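Local atomic coordinates of adhesin competence repressor (Streptococcus pyogenes serotype M3, PDB entry 5JLU), a protein that binds DNA and regulates transcription in response to zinc, as a metal-sensing regulator of the MarR family. Residues E110-H113 and H114-T118. Residues are numbered along the deposited sequence; the frame is centred on the assembly and turned at random.
Sequences EHTH and HHDET. With ZN (zinc ion), chain B.
His-115 N donates to His-111 O at 3.1 Å, one of five consecutive i to i+4 backbone bonds, from His-114 to Glu-110 through Thr-118 to His-114, that identify 110-118 as unbroken helix. The same one-turn spacing brings two imidazoles to one zinc ion. His-111 NE2 lies 2.1 Å from the zinc and His-115 NE2 likewise 2.1 Å, and these two nitrogens are 3.0 Å apart because they share the metal. The side chains reach it by different routes: CG of His-111 stands anti to the backbone N (chi1 172°), whereas His-115 takes a different chi1. Their rings form an offset edge-to-face pair, planes 72° apart, with CD2 of His-115 over the His-111 face, toward its rim.

This is the HxxxH arrangement of a helical metal site, set in helix 105-127 of the MarR-type winged-helix protein. His-45 on helix 41-52 supplies the third imidazole, and three waters bring the observed ligands to six. As a second-shell partner, Asp-12 of the second subunit hydrogen-bonds ND1 of His-115, helping, with the zinc bond at NE2, to hold the ring's rotation and probably strengthening NE2 as a donor to the metal; the site is thereby linked to the dimer partner.

On another side of the helix, CG of Glu-117 sits over the His-113 ring face, 4.2 Å from its centroid and 27° off the normal, which meets the geometry of a CH-pi contact. Beyond CG the Glu-117 chain is extended, and OE2 comes within 2.7 Å of His-113 NE2. Thr-118 OG1 donates to His-115 O at 2.7 Å, tying its hydroxyl to the backbone carbonyl three residues earlier.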
loop_
_atom_site.group_PDB
_atom_site.type_symbol
_atom_site.label_atom_id
_atom_site.label_comp_id
_atom_site.label_asym_id
_atom_site.label_seq_id
_atom_site.Cartn_x
_atom_site.Cartn_y
_atom_site.Cartn_z
ATOM N N GLU A 110 -14.469 -9.841 -9.366
ATOM C CA GLU A 110 -13.413 -9.086 -10.056
ATOM C C GLU A 110 -12.150 -8.768 -9.262
ATOM O O GLU A 110 -11.014 -8.742 -9.786
ATOM C CB GLU A 110 -13.976 -7.747 -10.536
ATOM C CG GLU A 110 -13.007 -6.805 -11.271
ATOM C CD GLU A 110 -12.351 -7.401 -12.564
ATOM O OE1 GLU A 110 -11.417 -6.755 -13.103
ATOM O OE2 GLU A 110 -12.751 -8.489 -13.072
ATOM N N HIS A 111 -12.341 -8.384 -8.021
ATOM C CA HIS A 111 -11.202 -8.150 -7.164
ATOM C C HIS A 111 -10.492 -9.492 -6.909
ATOM O O HIS A 111 -9.285 -9.552 -6.969
ATOM C CB HIS A 111 -11.657 -7.497 -5.867
ATOM C CG HIS A 111 -10.588 -7.399 -4.857
ATOM N ND1 HIS A 111 -10.536 -8.209 -3.738
ATOM C CD2 HIS A 111 -9.481 -6.622 -4.833
ATOM C CE1 HIS A 111 -9.464 -7.884 -3.042
ATOM N NE2 HIS A 111 -8.802 -6.934 -3.697
ATOM N N THR A 112 -11.245 -10.571 -6.722
ATOM C CA THR A 112 -10.657 -11.879 -6.516
ATOM C C THR A 112 -9.891 -12.360 -7.734
ATOM O O THR A 112 -8.894 -13.072 -7.610
ATOM C CB THR A 112 -11.724 -12.886 -6.133
ATOM O OG1 THR A 112 -12.183 -12.592 -4.827
ATOM C CG2 THR A 112 -11.233 -14.330 -6.135
ATOM N N HIS A 113 -10.343 -11.957 -8.906
ATOM C CA HIS A 113 -9.754 -12.426 -10.154
ATOM C C HIS A 113 -8.460 -11.670 -10.397
ATOM O O HIS A 113 -7.469 -12.265 -10.843
ATOM C CB HIS A 113 -10.765 -12.313 -11.328
ATOM C CG HIS A 113 -10.131 -12.482 -12.678
ATOM N ND1 HIS A 113 -9.752 -13.714 -13.187
ATOM C CD2 HIS A 113 -9.749 -11.563 -13.591
ATOM C CE1 HIS A 113 -9.177 -13.541 -14.359
ATOM N NE2 HIS A 113 -9.173 -12.246 -14.630
ATOM N N HIS A 114 -8.438 -10.372 -10.094
ATOM C CA HIS A 114 -7.169 -9.598 -10.117
ATOM C C HIS A 114 -6.089 -10.118 -9.131
ATOM O O HIS A 114 -4.903 -10.055 -9.447
ATOM C CB HIS A 114 -7.413 -8.089 -9.880
ATOM C CG HIS A 114 -8.057 -7.382 -11.049
ATOM N ND1 HIS A 114 -8.118 -6.005 -11.149
ATOM C CD2 HIS A 114 -8.643 -7.863 -12.177
ATOM C CE1 HIS A 114 -8.717 -5.670 -12.279
ATOM N NE2 HIS A 114 -9.043 -6.780 -12.923
ATOM N N HIS A 115 -6.490 -10.597 -7.948
ATOM C CA HIS A 115 -5.581 -11.298 -7.031
ATOM C C HIS A 115 -5.023 -12.602 -7.654
ATOM O O HIS A 115 -3.831 -12.875 -7.497
ATOM C CB HIS A 115 -6.163 -11.487 -5.608
ATOM C CG HIS A 115 -5.993 -10.253 -4.785
ATOM N ND1 HIS A 115 -4.802 -9.945 -4.145
ATOM C CD2 HIS A 115 -6.803 -9.175 -4.612
ATOM C CE1 HIS A 115 -4.885 -8.744 -3.615
ATOM N NE2 HIS A 115 -6.105 -8.277 -3.837
ATOM N N ASP A 116 -5.884 -13.346 -8.349
ATOM C CA ASP A 116 -5.478 -14.579 -8.998
ATOM C C ASP A 116 -4.459 -14.267 -10.071
ATOM O O ASP A 116 -3.399 -14.880 -10.108
ATOM C CB ASP A 116 -6.659 -15.361 -9.565
ATOM C CG ASP A 116 -7.554 -15.923 -8.477
ATOM O OD1 ASP A 116 -7.043 -16.284 -7.415
ATOM O OD2 ASP A 116 -8.778 -16.013 -8.667
ATOM N N GLU A 117 -4.686 -13.234 -10.856
ATOM C CA GLU A 117 -3.698 -12.910 -11.867
ATOM C C GLU A 117 -2.404 -12.490 -11.247
ATOM O O GLU A 117 -1.357 -12.869 -11.768
ATOM C CB GLU A 117 -4.205 -11.871 -12.865
ATOM C CG GLU A 117 -5.371 -12.429 -13.710
ATOM C CD GLU A 117 -6.072 -11.405 -14.636
ATOM O OE1 GLU A 117 -6.048 -10.158 -14.387
ATOM O OE2 GLU A 117 -6.691 -11.878 -15.630
ATOM N N THR A 118 -2.439 -11.747 -10.139
ATOM C CA THR A 118 -1.173 -11.272 -9.575
ATOM C C THR A 118 -0.363 -12.481 -8.997
ATOM O O THR A 118 0.835 -12.399 -8.934
ATOM C CB THR A 118 -1.335 -10.218 -8.459
ATOM O OG1 THR A 118 -2.027 -10.822 -7.367
ATOM C CG2 THR A 118 -2.140 -9.000 -8.917
HETATM ZN ZN ZN B . -6.871 -6.546 -2.910
HETATM O O HOH W 1 -4.907 -5.960 -2.185
HETATM O O HOH W 2 -7.563 -4.548 -2.303
HETATM O O HOH W 3 -6.310 -5.660 -4.644
#